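PDB 6PFQ: uncharacterized protein YLR132C from Kluyveromyces marxianus, which is probably the 3' exoribonuclease Usb1, a phosphodiesterase of the 2H superfamily that trims the end of U6 snRNA. Local coordinates for residues 7-12 against 66-71; 19-24 against 195-200; 59-64 against 151-156. All blocks are in the same frame, centred on the assembly; numbering follows the deposited sequence.

Interaction 1 (7-12 against 66-71)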
ATOM      1  N   LYS A   7      16.937  -7.423  10.993  1.00 39.51           N
ATOM      2  CA  LYS A   7      18.277  -6.838  10.923  1.00 38.25           C
ATOM      3  C   LYS A   7      18.643  -6.552   9.466  1.00 36.28           C
ATOM      4  O   LYS A   7      18.477  -7.410   8.585  1.00 35.46           O
ATOM      5  CB  LYS A   7      19.306  -7.785  11.549  1.00 44.70           C
ATOM      6  N   ASN A   8      19.081  -5.324   9.212  1.00 33.05           N
ATOM      7  CA  ASN A   8      19.535  -4.882   7.897  1.00 32.99           C
ATOM      8  C   ASN A   8      18.417  -4.860   6.857  1.00 34.78           C
ATOM      9  O   ASN A   8      18.672  -5.008   5.664  1.00 38.45           O
ATOM     10  CB  ASN A   8      20.738  -5.717   7.440  1.00 38.54           C
ATOM     11  CG  ASN A   8      21.935  -5.532   8.379  1.00 48.44           C
ATOM     12  OD1 ASN A   8      22.146  -4.438   8.910  1.00 48.71           O
ATOM     13  ND2 ASN A   8      22.720  -6.582   8.576  1.00 39.18           N
ATOM     14  N   ILE A   9      17.170  -4.686   7.300  1.00 32.91           N
ATOM     15  CA  ILE A   9      16.006  -4.635   6.407  1.00 34.35           C
ATOM     16  C   ILE A   9      15.579  -3.179   6.311  1.00 35.43           C
ATOM     17  O   ILE A   9      15.422  -2.518   7.345  1.00 40.02           O
ATOM     18  CB  ILE A   9      14.819  -5.475   6.919  1.00 40.43           C
ATOM     19  CG1 ILE A   9      15.183  -6.949   7.140  1.00 40.43           C
ATOM     20  CG2 ILE A   9      13.630  -5.341   5.945  1.00 42.81           C
ATOM     21  CD1 ILE A   9      15.667  -7.674   5.924  1.00 42.86           C
ATOM     22  N   GLY A  10      15.343  -2.695   5.098  1.00 31.68           N
ATOM     23  CA  GLY A  10      14.827  -1.343   4.902  1.00 31.59           C
ATOM     24  C   GLY A  10      13.658  -1.355   3.952  1.00 37.23           C
ATOM     25  O   GLY A  10      13.542  -2.217   3.081  1.00 36.01           O
ATOM     26  N   PHE A  11      12.771  -0.367   4.112  1.00 35.08           N
ATOM     27  CA  PHE A  11      11.576  -0.254   3.276  1.00 40.98           C
ATOM     28  C   PHE A  11      11.111   1.195   3.323  1.00 34.06           C
ATOM     29  O   PHE A  11      11.137   1.814   4.382  1.00 40.02           O
ATOM     30  CB  PHE A  11      10.504  -1.252   3.806  1.00 45.71           C
ATOM     31  CG  PHE A  11       9.047  -0.913   3.489  1.00 53.11           C
ATOM     32  CD1 PHE A  11       8.509  -1.152   2.221  1.00 60.23           C
ATOM     33  CD2 PHE A  11       8.189  -0.461   4.490  1.00 53.25           C
ATOM     34  CE1 PHE A  11       7.149  -0.871   1.933  1.00 56.20           C
ATOM     35  CE2 PHE A  11       6.821  -0.181   4.223  1.00 52.58           C
ATOM     36  CZ  PHE A  11       6.295  -0.392   2.944  1.00 44.44           C
ATOM     37  N   LEU A  12      10.685   1.730   2.176  1.00 30.38           N
ATOM     38  CA  LEU A  12      10.299   3.132   2.042  1.00 29.05           C
ATOM     39  C   LEU A  12       8.803   3.238   1.791  1.00 29.15           C
ATOM     40  O   LEU A  12       8.245   2.427   1.053  1.00 26.38           O
ATOM     41  CB  LEU A  12      11.027   3.785   0.871  1.00 30.99           C
ATOM     42  CG  LEU A  12      12.469   4.036   1.304  1.00 51.19           C
ATOM     43  CD1 LEU A  12      13.416   3.987   0.100  1.00 59.59           C
ATOM     44  CD2 LEU A  12      12.539   5.366   2.042  1.00 47.35           C
ATOM     45  N   THR A  66      10.655  -4.948   0.165  1.00 37.60           N
ATOM     46  CA  THR A  66      11.401  -5.198   1.394  1.00 41.54           C
ATOM     47  C   THR A  66      12.859  -5.340   1.018  1.00 39.63           C
ATOM     48  O   THR A  66      13.235  -6.306   0.341  1.00 40.89           O
ATOM     49  CB  THR A  66      10.893  -6.452   2.101  1.00 40.58           C
ATOM     50  OG1 THR A  66       9.562  -6.224   2.560  1.00 41.05           O
ATOM     51  CG2 THR A  66      11.755  -6.762   3.295  1.00 40.15           C
ATOM     52  N   MET A  67      13.680  -4.365   1.384  1.00 33.12           N
ATOM     53  CA  MET A  67      15.062  -4.363   0.921  1.00 30.96           C
ATOM     54  C   MET A  67      15.927  -5.077   1.939  1.00 38.46           C
ATOM     55  O   MET A  67      16.012  -4.654   3.095  1.00 32.66           O
ATOM     56  CB  MET A  67      15.579  -2.944   0.673  1.00 33.59           C
ATOM     57  CG  MET A  67      14.806  -2.241  -0.442  1.00 33.65           C
ATOM     58  SD  MET A  67      15.403  -0.545  -0.772  1.00 38.25           S
ATOM     59  CE  MET A  67      14.752   0.364   0.628  1.00 35.19           C
ATOM     60  N   MET A  68      16.570  -6.151   1.517  1.00 34.35           N
ATOM     61  CA  MET A  68      17.368  -6.928   2.444  1.00 34.26           C
ATOM     62  C   MET A  68      18.829  -6.651   2.149  1.00 39.90           C
ATOM     63  O   MET A  68      19.418  -7.252   1.246  1.00 39.46           O
ATOM     64  CB  MET A  68      16.993  -8.393   2.317  1.00 35.03           C
ATOM     65  CG  MET A  68      15.479  -8.530   2.509  1.00 35.59           C
ATOM     66  SD  MET A  68      15.011 -10.241   2.616  1.00 42.67           S
ATOM     67  CE  MET A  68      13.283 -10.134   2.097  1.00 44.05           C
ATOM     68  N   PHE A  69      19.426  -5.790   2.960  1.00 37.04           N
ATOM     69  CA  PHE A  69      20.819  -5.455   2.735  1.00 37.81           C
ATOM     70  C   PHE A  69      21.733  -6.516   3.331  1.00 41.22           C
ATOM     71  O   PHE A  69      21.376  -7.227   4.286  1.00 35.41           O
ATOM     72  CB  PHE A  69      21.119  -4.093   3.351  1.00 31.61           C
ATOM     73  CG  PHE A  69      20.280  -2.976   2.770  1.00 31.07           C
ATOM     74  CD1 PHE A  69      20.686  -2.303   1.610  1.00 31.61           C
ATOM     75  CD2 PHE A  69      19.094  -2.596   3.373  1.00 36.80           C
ATOM     76  CE1 PHE A  69      19.935  -1.262   1.087  1.00 34.71           C
ATOM     77  CE2 PHE A  69      18.332  -1.560   2.841  1.00 35.87           C
ATOM     78  CZ  PHE A  69      18.750  -0.908   1.693  1.00 34.15           C
ATOM     79  N   ALA A  70      22.966  -6.564   2.793  1.00 43.25           N
ATOM     80  CA  ALA A  70      23.912  -7.613   3.165  1.00 45.06           C
ATOM     81  C   ALA A  70      24.497  -7.399   4.553  1.00 47.76           C
ATOM     82  O   ALA A  70      24.911  -8.359   5.207  1.00 45.46           O
ATOM     83  CB  ALA A  70      25.031  -7.710   2.125  1.00 50.88           C
ATOM     84  N   ASN A  71      24.581  -6.155   5.004  1.00 47.53           N
ATOM     85  CA  ASN A  71      25.175  -5.864   6.300  1.00 47.43           C
ATOM     86  C   ASN A  71      24.780  -4.450   6.685  1.00 46.25           C
ATOM     87  O   ASN A  71      24.171  -3.719   5.899  1.00 36.74           O
ATOM     88  CB  ASN A  71      26.704  -6.020   6.274  1.00 46.11           C
ATOM     89  CG  ASN A  71      27.333  -5.343   5.077  1.00 50.63           C
ATOM     90  OD1 ASN A  71      27.238  -4.125   4.916  1.00 51.11           O
ATOM     91  ND2 ASN A  71      27.965  -6.127   4.219  1.00 57.87           N
TER
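Residues 7-12 and 66-71 run against each other at 144° between their end-to-end directions, and three backbone hydrogen bonds fix the register. G10 and M67 form an antiparallel hydrogen-bonded pair: G10 N donates to M67 O, 2.9 Å away and nearly straight, while M67 N donates to G10 O over 2.7 Å. I9 and M68 are the adjoining non-hydrogen-bonded pair. Beyond them F69 N reaches N8 O almost along the C=O axis; N8 itself is in the left-handed helical conformation (phi 66°).

Side chains divide between the two faces. On one, I9 and M68 lie side by side and point the same way; I9 CG1 and M68 CG are both anti to the carbonyl carbon, which sets I9 CD1 3.5 Å from M68 CG. I9 CG2, anti to the backbone N, crosses T66 obliquely, methyl to methyl with T66 CG2. On the other face, the M67 chain bends at its last torsion (chi3 -75°), so that CE lies 3.8 Å from G10 O and touches L12 CD1 as well. The F69 ring presents its edge to the partner strand: N8 O lies in its plane, and CE2 stands 3.9 Å from G10 N. Glycine suits this spot, since a beta carbon on G10 would fall too close to F69 CE2. At the end of the contact, the N8 amide lies alongside the backbone of N71, with ND2 3.4 Å from N71 CA. N71 itself N-caps helix 72-88, its OD1 accepting from E74 N.

The arrangement is an antiparallel pairing of strand 9-16 with the far end of strand 59-68, outermost in its sheet and interrupted by a bulge or short loop, in one sheet of the two-lobed 2H phosphodiesterase fold.

Interaction 2 (19-24 against 195-200)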
ATOM      1  N   ASP A  19      -8.418  12.225   7.924  1.00 39.31           N
ATOM      2  CA  ASP A  19      -9.188  13.095   8.787  1.00 39.88           C
ATOM      3  C   ASP A  19     -10.522  12.439   9.086  1.00 37.44           C
ATOM      4  O   ASP A  19     -10.842  11.361   8.587  1.00 34.14           O
ATOM      5  CB  ASP A  19      -9.373  14.479   8.161  1.00 33.21           C
ATOM      6  CG  ASP A  19     -10.212  14.461   6.895  1.00 38.21           C
ATOM      7  OD1 ASP A  19     -11.005  13.541   6.644  1.00 46.59           O
ATOM      8  OD2 ASP A  19     -10.099  15.420   6.130  1.00 48.12           O
ATOM      9  N   SER A  20     -11.316  13.118   9.916  1.00 35.51           N
ATOM     10  CA  SER A  20     -12.590  12.561  10.353  1.00 38.77           C
ATOM     11  C   SER A  20     -13.501  12.221   9.179  1.00 41.09           C
ATOM     12  O   SER A  20     -14.118  11.145   9.156  1.00 38.37           O
ATOM     13  CB  SER A  20     -13.273  13.554  11.294  1.00 42.27           C
ATOM     14  OG  SER A  20     -14.531  13.059  11.640  1.00 57.33           O
ATOM     15  N   LYS A  21     -13.604  13.119   8.190  1.00 39.20           N
ATOM     16  CA  LYS A  21     -14.490  12.842   7.062  1.00 36.70           C
ATOM     17  C   LYS A  21     -14.007  11.633   6.258  1.00 30.16           C
ATOM     18  O   LYS A  21     -14.810  10.791   5.851  1.00 34.28           O
ATOM     19  CB  LYS A  21     -14.599  14.048   6.136  1.00 37.29           C
ATOM     20  CG  LYS A  21     -15.476  13.746   4.930  1.00 41.71           C
ATOM     21  CD  LYS A  21     -15.842  14.977   4.111  1.00 63.45           C
ATOM     22  CE  LYS A  21     -17.089  14.711   3.273  1.00 70.58           C
ATOM     23  NZ  LYS A  21     -18.156  13.974   4.033  1.00 71.66           N
ATOM     24  N   GLN A  22     -12.705  11.542   6.023  1.00 30.94           N
ATOM     25  CA  GLN A  22     -12.176  10.402   5.278  1.00 31.65           C
ATOM     26  C   GLN A  22     -12.407   9.095   6.043  1.00 32.80           C
ATOM     27  O   GLN A  22     -12.699   8.048   5.450  1.00 28.98           O
ATOM     28  CB  GLN A  22     -10.695  10.647   5.022  1.00 27.54           C
ATOM     29  CG  GLN A  22     -10.461  11.846   4.100  1.00 26.94           C
ATOM     30  CD  GLN A  22      -9.012  12.187   4.031  1.00 33.58           C
ATOM     31  OE1 GLN A  22      -8.329  12.186   5.050  1.00 34.47           O
ATOM     32  NE2 GLN A  22      -8.506  12.422   2.821  1.00 33.01           N
ATOM     33  N   GLN A  23     -12.271   9.127   7.363  1.00 30.63           N
ATOM     34  CA  GLN A  23     -12.537   7.914   8.138  1.00 32.02           C
ATOM     35  C   GLN A  23     -13.973   7.445   7.958  1.00 34.79           C
ATOM     36  O   GLN A  23     -14.222   6.239   7.810  1.00 30.32           O
ATOM     37  CB  GLN A  23     -12.240   8.161   9.622  1.00 31.59           C
ATOM     38  CG  GLN A  23     -10.779   8.460   9.908  1.00 36.63           C
ATOM     39  CD  GLN A  23     -10.584   9.048  11.322  1.00 49.96           C
ATOM     40  OE1 GLN A  23     -11.472   8.954  12.172  1.00 50.05           O
ATOM     41  NE2 GLN A  23      -9.433   9.679  11.555  1.00 48.47           N
ATOM     42  N   GLN A  24     -14.932   8.391   7.968  1.00 31.36           N
ATOM     43  CA  GLN A  24     -16.349   8.037   7.861  1.00 32.95           C
ATOM     44  C   GLN A  24     -16.687   7.526   6.478  1.00 33.77           C
ATOM     45  O   GLN A  24     -17.541   6.636   6.329  1.00 32.31           O
ATOM     46  CB  GLN A  24     -17.230   9.253   8.168  1.00 39.05           C
ATOM     47  CG  GLN A  24     -16.961   9.888   9.500  1.00 55.43           C
ATOM     48  CD  GLN A  24     -17.798  11.137   9.710  1.00 65.10           C
ATOM     49  OE1 GLN A  24     -18.772  11.376   8.990  1.00 69.45           O
ATOM     50  NE2 GLN A  24     -17.418  11.941  10.690  1.00 60.37           N
ATOM     51  N   ARG A 195     -12.726   8.128  -4.300  1.00 25.66           N
ATOM     52  CA  ARG A 195     -11.676   8.839  -5.047  1.00 28.82           C
ATOM     53  C   ARG A 195     -11.778  10.353  -4.847  1.00 29.11           C
ATOM     54  O   ARG A 195     -10.760  11.046  -4.827  1.00 28.09           O
ATOM     55  CB  ARG A 195     -11.751   8.520  -6.547  1.00 27.25           C
ATOM     56  CG  ARG A 195     -11.439   7.024  -6.867  1.00 28.84           C
ATOM     57  CD  ARG A 195     -11.343   6.769  -8.378  1.00 27.59           C
ATOM     58  NE  ARG A 195     -12.598   7.090  -9.033  1.00 26.81           N
ATOM     59  CZ  ARG A 195     -13.481   6.215  -9.511  1.00 28.73           C
ATOM     60  NH1 ARG A 195     -13.262   4.925  -9.443  1.00 26.56           N
ATOM     61  NH2 ARG A 195     -14.607   6.652 -10.067  1.00 35.65           N
ATOM     62  N   ALA A 196     -12.990  10.890  -4.694  1.00 25.20           N
ATOM     63  CA  ALA A 196     -13.081  12.340  -4.546  1.00 28.24           C
ATOM     64  C   ALA A 196     -12.516  12.792  -3.204  1.00 34.88           C
ATOM     65  O   ALA A 196     -12.031  13.919  -3.076  1.00 36.85           O
ATOM     66  CB  ALA A 196     -14.541  12.801  -4.710  1.00 30.18           C
ATOM     67  N   ASN A 197     -12.553  11.935  -2.191  1.00 31.19           N
ATOM     68  CA  ASN A 197     -12.244  12.379  -0.840  1.00 33.64           C
ATOM     69  C   ASN A 197     -10.934  11.853  -0.263  1.00 33.72           C
ATOM     70  O   ASN A 197     -10.402  12.464   0.676  1.00 29.67           O
ATOM     71  CB  ASN A 197     -13.375  11.956   0.088  1.00 31.65           C
ATOM     72  CG  ASN A 197     -14.581  12.816  -0.090  1.00 39.79           C
ATOM     73  OD1 ASN A 197     -14.643  13.896   0.479  1.00 39.43           O
ATOM     74  ND2 ASN A 197     -15.531  12.371  -0.921  1.00 32.11           N
ATOM     75  N   LEU A 198     -10.442  10.716  -0.752  1.00 27.79           N
ATOM     76  CA  LEU A 198      -9.232  10.091  -0.208  1.00 26.43           C
ATOM     77  C   LEU A 198      -8.035  10.623  -0.996  1.00 32.75           C
ATOM     78  O   LEU A 198      -7.429   9.957  -1.851  1.00 27.05           O
ATOM     79  CB  LEU A 198      -9.350   8.557  -0.248  1.00 21.60           C
ATOM     80  CG  LEU A 198     -10.009   7.916   1.012  1.00 26.48           C
ATOM     81  CD1 LEU A 198      -9.120   8.113   2.257  1.00 26.37           C
ATOM     82  CD2 LEU A 198     -11.434   8.440   1.278  1.00 23.79           C
ATOM     83  N   GLN A 199      -7.751  11.901  -0.751  1.00 28.04           N
ATOM     84  CA  GLN A 199      -6.620  12.580  -1.359  1.00 25.40           C
ATOM     85  C   GLN A 199      -5.778  13.217  -0.258  1.00 34.39           C
ATOM     86  O   GLN A 199      -6.301  13.607   0.793  1.00 32.20           O
ATOM     87  CB  GLN A 199      -7.062  13.644  -2.373  1.00 28.76           C
ATOM     88  CG  GLN A 199      -8.100  13.098  -3.349  1.00 37.75           C
ATOM     89  CD  GLN A 199      -8.333  14.004  -4.533  1.00 41.12           C
ATOM     90  OE1 GLN A 199      -7.576  14.948  -4.762  1.00 37.20           O
ATOM     91  NE2 GLN A 199      -9.385  13.713  -5.308  1.00 37.15           N
ATOM     92  N   PHE A 200      -4.469  13.282  -0.507  1.00 30.49           N
ATOM     93  CA  PHE A 200      -3.484  13.663   0.493  1.00 32.16           C
ATOM     94  C   PHE A 200      -2.346  14.432  -0.178  1.00 32.62           C
ATOM     95  O   PHE A 200      -2.082  14.286  -1.374  1.00 27.88           O
ATOM     96  CB  PHE A 200      -2.913  12.429   1.222  1.00 29.98           C
ATOM     97  CG  PHE A 200      -3.960  11.508   1.776  1.00 32.86           C
ATOM     98  CD1 PHE A 200      -4.500  10.503   0.992  1.00 29.64           C
ATOM     99  CD2 PHE A 200      -4.392  11.638   3.085  1.00 30.63           C
ATOM    100  CE1 PHE A 200      -5.475   9.653   1.491  1.00 26.73           C
ATOM    101  CE2 PHE A 200      -5.377  10.790   3.589  1.00 30.32           C
ATOM    102  CZ  PHE A 200      -5.914   9.802   2.788  1.00 30.25           C
TER
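A capping box opens helix 20-39, and the glutamine that closes it also reaches over to the end of helix 191-197. The two halves of the box are both nearly straight: Q22 N donates to D19 OD1 at 2.7 Å, and D19 N donates to Q22 OE1 at 2.9 Å, in the carbonyl plane and on a lone pair. The first torsion of D19 turns the carboxylate back over the first turn of the helix.

Q22 CG stands anti to the carbonyl carbon, and the chain is extended beyond it, which carries the amide across to residues 195-200. There NE2 donates to N197 O, 2.9 Å away, at 172° and with the acceptor only 4° out of the amide plane. A second, weak bond runs from the same NE2 to Q199 O at 3.2 Å. With OE1 held by D19 N and NE2 by N197 O, the flip of the amide is fixed: exchanging oxygen and nitrogen would set acceptor against acceptor and donor against donor. The two carbonyls gripped by NE2 flank L198, the centre of an inverse gamma turn where the chain leaves the helix.

Q22 and F200 meet tip to tip, their planes 43° apart; NE2 lies over one face of the ring, and OE1 is 3.6 Å from F200 CE2. At the root of the side chain, Q22 CB lies 4.1 Å from L198 CD1. K21, whose CG is anti to the backbone N, crosses N197 obliquely and sets CE beside OD1, whereas N197 ND2 bonds to L193 O.

L198 continues inward against I25 and M26 of helix 20-39 and L98 of strand 94-99, while F200 begins strand 200-202 and pairs through its backbone with V96, so the contact joins the start of one helix to a helix-to-strand turn.

Interaction 3 (59-64 against 151-156)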
ATOM      1  N   LEU A  59      -3.004   5.058   6.723  1.00 28.18           N
ATOM      2  CA  LEU A  59      -2.792   4.232   5.541  1.00 28.60           C
ATOM      3  C   LEU A  59      -1.401   4.526   4.950  1.00 30.47           C
ATOM      4  O   LEU A  59      -0.653   5.389   5.441  1.00 27.61           O
ATOM      5  CB  LEU A  59      -3.907   4.497   4.530  1.00 24.87           C
ATOM      6  CG  LEU A  59      -5.313   4.215   5.074  1.00 28.18           C
ATOM      7  CD1 LEU A  59      -6.388   4.375   3.968  1.00 22.79           C
ATOM      8  CD2 LEU A  59      -5.449   2.823   5.718  1.00 27.01           C
ATOM      9  N   HIS A  60      -1.051   3.812   3.880  0.50 28.15           N
ATOM     10  CA  HIS A  60       0.304   3.857   3.358  0.50 26.35           C
ATOM     11  C   HIS A  60       0.298   3.788   1.837  0.50 24.42           C
ATOM     12  O   HIS A  60      -0.673   3.341   1.221  0.50 19.70           O
ATOM     13  CB  HIS A  60       1.138   2.710   3.968  0.50 25.37           C
ATOM     14  CG  HIS A  60       1.109   2.692   5.463  0.50 29.59           C
ATOM     15  ND1 HIS A  60       0.155   1.999   6.183  0.50 24.59           N
ATOM     16  CD2 HIS A  60       1.896   3.312   6.376  0.50 29.20           C
ATOM     17  CE1 HIS A  60       0.365   2.182   7.470  0.50 21.96           C
ATOM     18  NE2 HIS A  60       1.417   2.974   7.617  0.50 29.39           N
ATOM     19  N   VAL A  61       1.378   4.291   1.234  1.00 25.32           N
ATOM     20  CA  VAL A  61       1.776   3.907  -0.127  1.00 23.91           C
ATOM     21  C   VAL A  61       3.169   3.297  -0.025  1.00 23.29           C
ATOM     22  O   VAL A  61       4.113   3.989   0.367  1.00 26.94           O
ATOM     23  CB  VAL A  61       1.796   5.088  -1.101  1.00 23.21           C
ATOM     24  CG1 VAL A  61       2.248   4.609  -2.509  1.00 21.28           C
ATOM     25  CG2 VAL A  61       0.458   5.831  -1.150  1.00 25.22           C
ATOM     26  N   SER A  62       3.301   2.016  -0.365  1.00 25.55           N
ATOM     27  CA  SER A  62       4.629   1.400  -0.445  1.00 25.39           C
ATOM     28  C   SER A  62       5.409   1.982  -1.617  1.00 27.02           C
ATOM     29  O   SER A  62       4.884   2.094  -2.730  1.00 23.77           O
ATOM     30  CB  SER A  62       4.509  -0.115  -0.627  1.00 25.88           C
ATOM     31  OG  SER A  62       3.840  -0.659   0.483  1.00 26.68           O
ATOM     32  N   LEU A  63       6.674   2.330  -1.367  1.00 23.14           N
ATOM     33  CA  LEU A  63       7.559   2.913  -2.369  1.00 26.36           C
ATOM     34  C   LEU A  63       8.768   2.044  -2.667  1.00 30.62           C
ATOM     35  O   LEU A  63       9.507   2.346  -3.616  1.00 30.45           O
ATOM     36  CB  LEU A  63       8.047   4.300  -1.911  1.00 28.57           C
ATOM     37  CG  LEU A  63       6.946   5.326  -1.703  1.00 27.09           C
ATOM     38  CD1 LEU A  63       7.541   6.647  -1.087  1.00 27.57           C
ATOM     39  CD2 LEU A  63       6.264   5.621  -3.018  1.00 28.37           C
ATOM     40  N   SER A  64       8.984   0.970  -1.906  1.00 27.33           N
ATOM     41  CA  SER A  64      10.021  -0.002  -2.235  1.00 30.80           C
ATOM     42  C   SER A  64       9.543  -1.386  -1.837  1.00 32.98           C
ATOM     43  O   SER A  64       8.623  -1.539  -1.020  1.00 25.42           O
ATOM     44  CB  SER A  64      11.351   0.296  -1.524  1.00 29.09           C
ATOM     45  OG  SER A  64      11.195   0.033  -0.141  1.00 32.22           O
ATOM     46  N   ASN A 151       3.953   0.720 -12.090  1.00 28.76           N
ATOM     47  CA  ASN A 151       2.795  -0.011 -12.560  1.00 26.98           C
ATOM     48  C   ASN A 151       1.883  -0.461 -11.438  1.00 27.74           C
ATOM     49  O   ASN A 151       0.723  -0.768 -11.715  1.00 26.37           O
ATOM     50  CB  ASN A 151       3.259  -1.242 -13.342  1.00 30.77           C
ATOM     51  CG  ASN A 151       3.943  -2.268 -12.448  1.00 45.36           C
ATOM     52  OD1 ASN A 151       4.765  -1.916 -11.604  1.00 44.44           O
ATOM     53  ND2 ASN A 151       3.603  -3.544 -12.632  1.00 52.75           N
ATOM     54  N   ASN A 152       2.355  -0.525 -10.178  1.00 26.67           N
ATOM     55  CA  ASN A 152       1.469  -1.064  -9.148  1.00 23.85           C
ATOM     56  C   ASN A 152       1.363  -0.178  -7.914  1.00 24.04           C
ATOM     57  O   ASN A 152       0.867  -0.647  -6.896  1.00 21.80           O
ATOM     58  CB  ASN A 152       1.860  -2.495  -8.728  1.00 21.79           C
ATOM     59  CG  ASN A 152       3.323  -2.600  -8.225  1.00 27.54           C
ATOM     60  OD1 ASN A 152       3.868  -1.663  -7.604  1.00 24.88           O
ATOM     61  ND2 ASN A 152       3.953  -3.754  -8.490  1.00 31.27           N
ATOM     62  N   LEU A 153       1.735   1.102  -7.993  1.00 22.33           N
ATOM     63  CA  LEU A 153       1.524   1.980  -6.840  1.00 19.79           C
ATOM     64  C   LEU A 153       0.062   1.983  -6.451  1.00 23.31           C
ATOM     65  O   LEU A 153      -0.795   2.140  -7.316  1.00 20.64           O
ATOM     66  CB  LEU A 153       1.949   3.417  -7.144  1.00 21.83           C
ATOM     67  CG  LEU A 153       3.472   3.589  -7.317  1.00 24.58           C
ATOM     68  CD1 LEU A 153       3.727   5.036  -7.841  1.00 24.76           C
ATOM     69  CD2 LEU A 153       4.177   3.324  -5.966  1.00 25.22           C
ATOM     70  N   HIS A 154      -0.222   1.849  -5.151  1.00 21.38           N
ATOM     71  CA  HIS A 154      -1.614   1.765  -4.706  1.00 20.49           C
ATOM     72  C   HIS A 154      -1.722   2.175  -3.241  1.00 24.67           C
ATOM     73  O   HIS A 154      -0.726   2.275  -2.530  1.00 22.79           O
ATOM     74  CB  HIS A 154      -2.150   0.339  -4.878  1.00 19.27           C
ATOM     75  CG  HIS A 154      -1.435  -0.669  -4.023  1.00 18.05           C
ATOM     76  ND1 HIS A 154      -0.220  -1.228  -4.380  1.00 22.51           N
ATOM     77  CD2 HIS A 154      -1.773  -1.223  -2.828  1.00 20.36           C
ATOM     78  CE1 HIS A 154       0.152  -2.102  -3.449  1.00 23.16           C
ATOM     79  NE2 HIS A 154      -0.761  -2.100  -2.492  1.00 21.06           N
ATOM     80  N   VAL A 155      -2.965   2.406  -2.791  1.00 20.19           N
ATOM     81  CA  VAL A 155      -3.285   2.464  -1.362  1.00 22.46           C
ATOM     82  C   VAL A 155      -4.195   1.296  -1.039  1.00 23.11           C
ATOM     83  O   VAL A 155      -5.232   1.141  -1.685  1.00 22.19           O
ATOM     84  CB  VAL A 155      -4.001   3.772  -0.990  1.00 20.68           C
ATOM     85  CG1 VAL A 155      -4.481   3.714   0.516  1.00 18.31           C
ATOM     86  CG2 VAL A 155      -3.095   4.979  -1.320  1.00 23.15           C
ATOM     87  N   SER A 156      -3.835   0.501  -0.011  1.00 19.37           N
ATOM     88  CA  SER A 156      -4.720  -0.548   0.466  1.00 20.48           C
ATOM     89  C   SER A 156      -5.647  -0.013   1.553  1.00 22.59           C
ATOM     90  O   SER A 156      -5.228   0.747   2.445  1.00 23.76           O
ATOM     91  CB  SER A 156      -3.927  -1.737   1.011  1.00 20.79           C
ATOM     92  OG  SER A 156      -3.304  -2.411  -0.075  1.00 23.66           O
TER
HETATM   93  O   HOH W   1      -2.678   1.309   3.498  1.00 23.18           O
HETATM   94  O   HOH W   2      -1.205   0.457   1.158  1.00 23.50           O
HETATM   95  O   HOH W   3       2.460   1.062  -3.690  1.00 22.45           O
HETATM   96  O   HOH W   4       1.074   0.528  -1.246  1.00 23.29           O
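Strands 59-62 and 154-156 approach to 5.9 Å between axes, directions 145° apart, and four waters bridge their backbones. Water 2 donates to H60 O and accepts from S156 N, both at 2.9 Å; water 4 accepts from S62 N and donates to H154 O, water 1 links H60 N to S156 O, and water 3 S62 O to H154 N.

Behind the waters the side chains cross at about right angles. V61 and V155 both hold CG1 anti to the backbone N, and their CG2 methyls meet at 3.7 Å. V61 CG1 is 4.2 Å from L153 CD2, and L59 CD1 rests on V155 CG1. An alanine at V61 would lack both methyls, and losing their contacts with V155 and L153 would probably loosen the apolar seam. H154 ND1 donates to N152 O at 2.8 Å, in the ring plane, which fixes the ring's rotation, and water 4 sits over the centre of one face.

H60, S62, N152, H154 and S156 bind UMP, absent from this model, consistent with the waters lying in the 2H active-site cleft; strand 9-16 flanks 59-64, strand 112-119 flanks 151-156, and L131 of helix 121-137 packs on L153.

From the N terminus, strand 9-16 enters interaction 1 and runs on into helix 20-39, whose first turn serves interaction 2. Strand 59-68 then supplies interaction 3 with its beginning and interaction 1 with its end, closing the first loop. The chain next passes through the second sheet to 151-156, where interaction 3 closes, and only at 195-200 does interaction 2 close. Interaction 1 therefore crosses both others, while interaction 3 falls within the span of interaction 2. Interactions 1 and 3 touch, with L12 O 2.9 Å from L63 N; interactions 1 and 2 lie on opposite sides of the chain's centre, their centres about 32 Å apart. Interaction 3 joins the two sheets across the cleft.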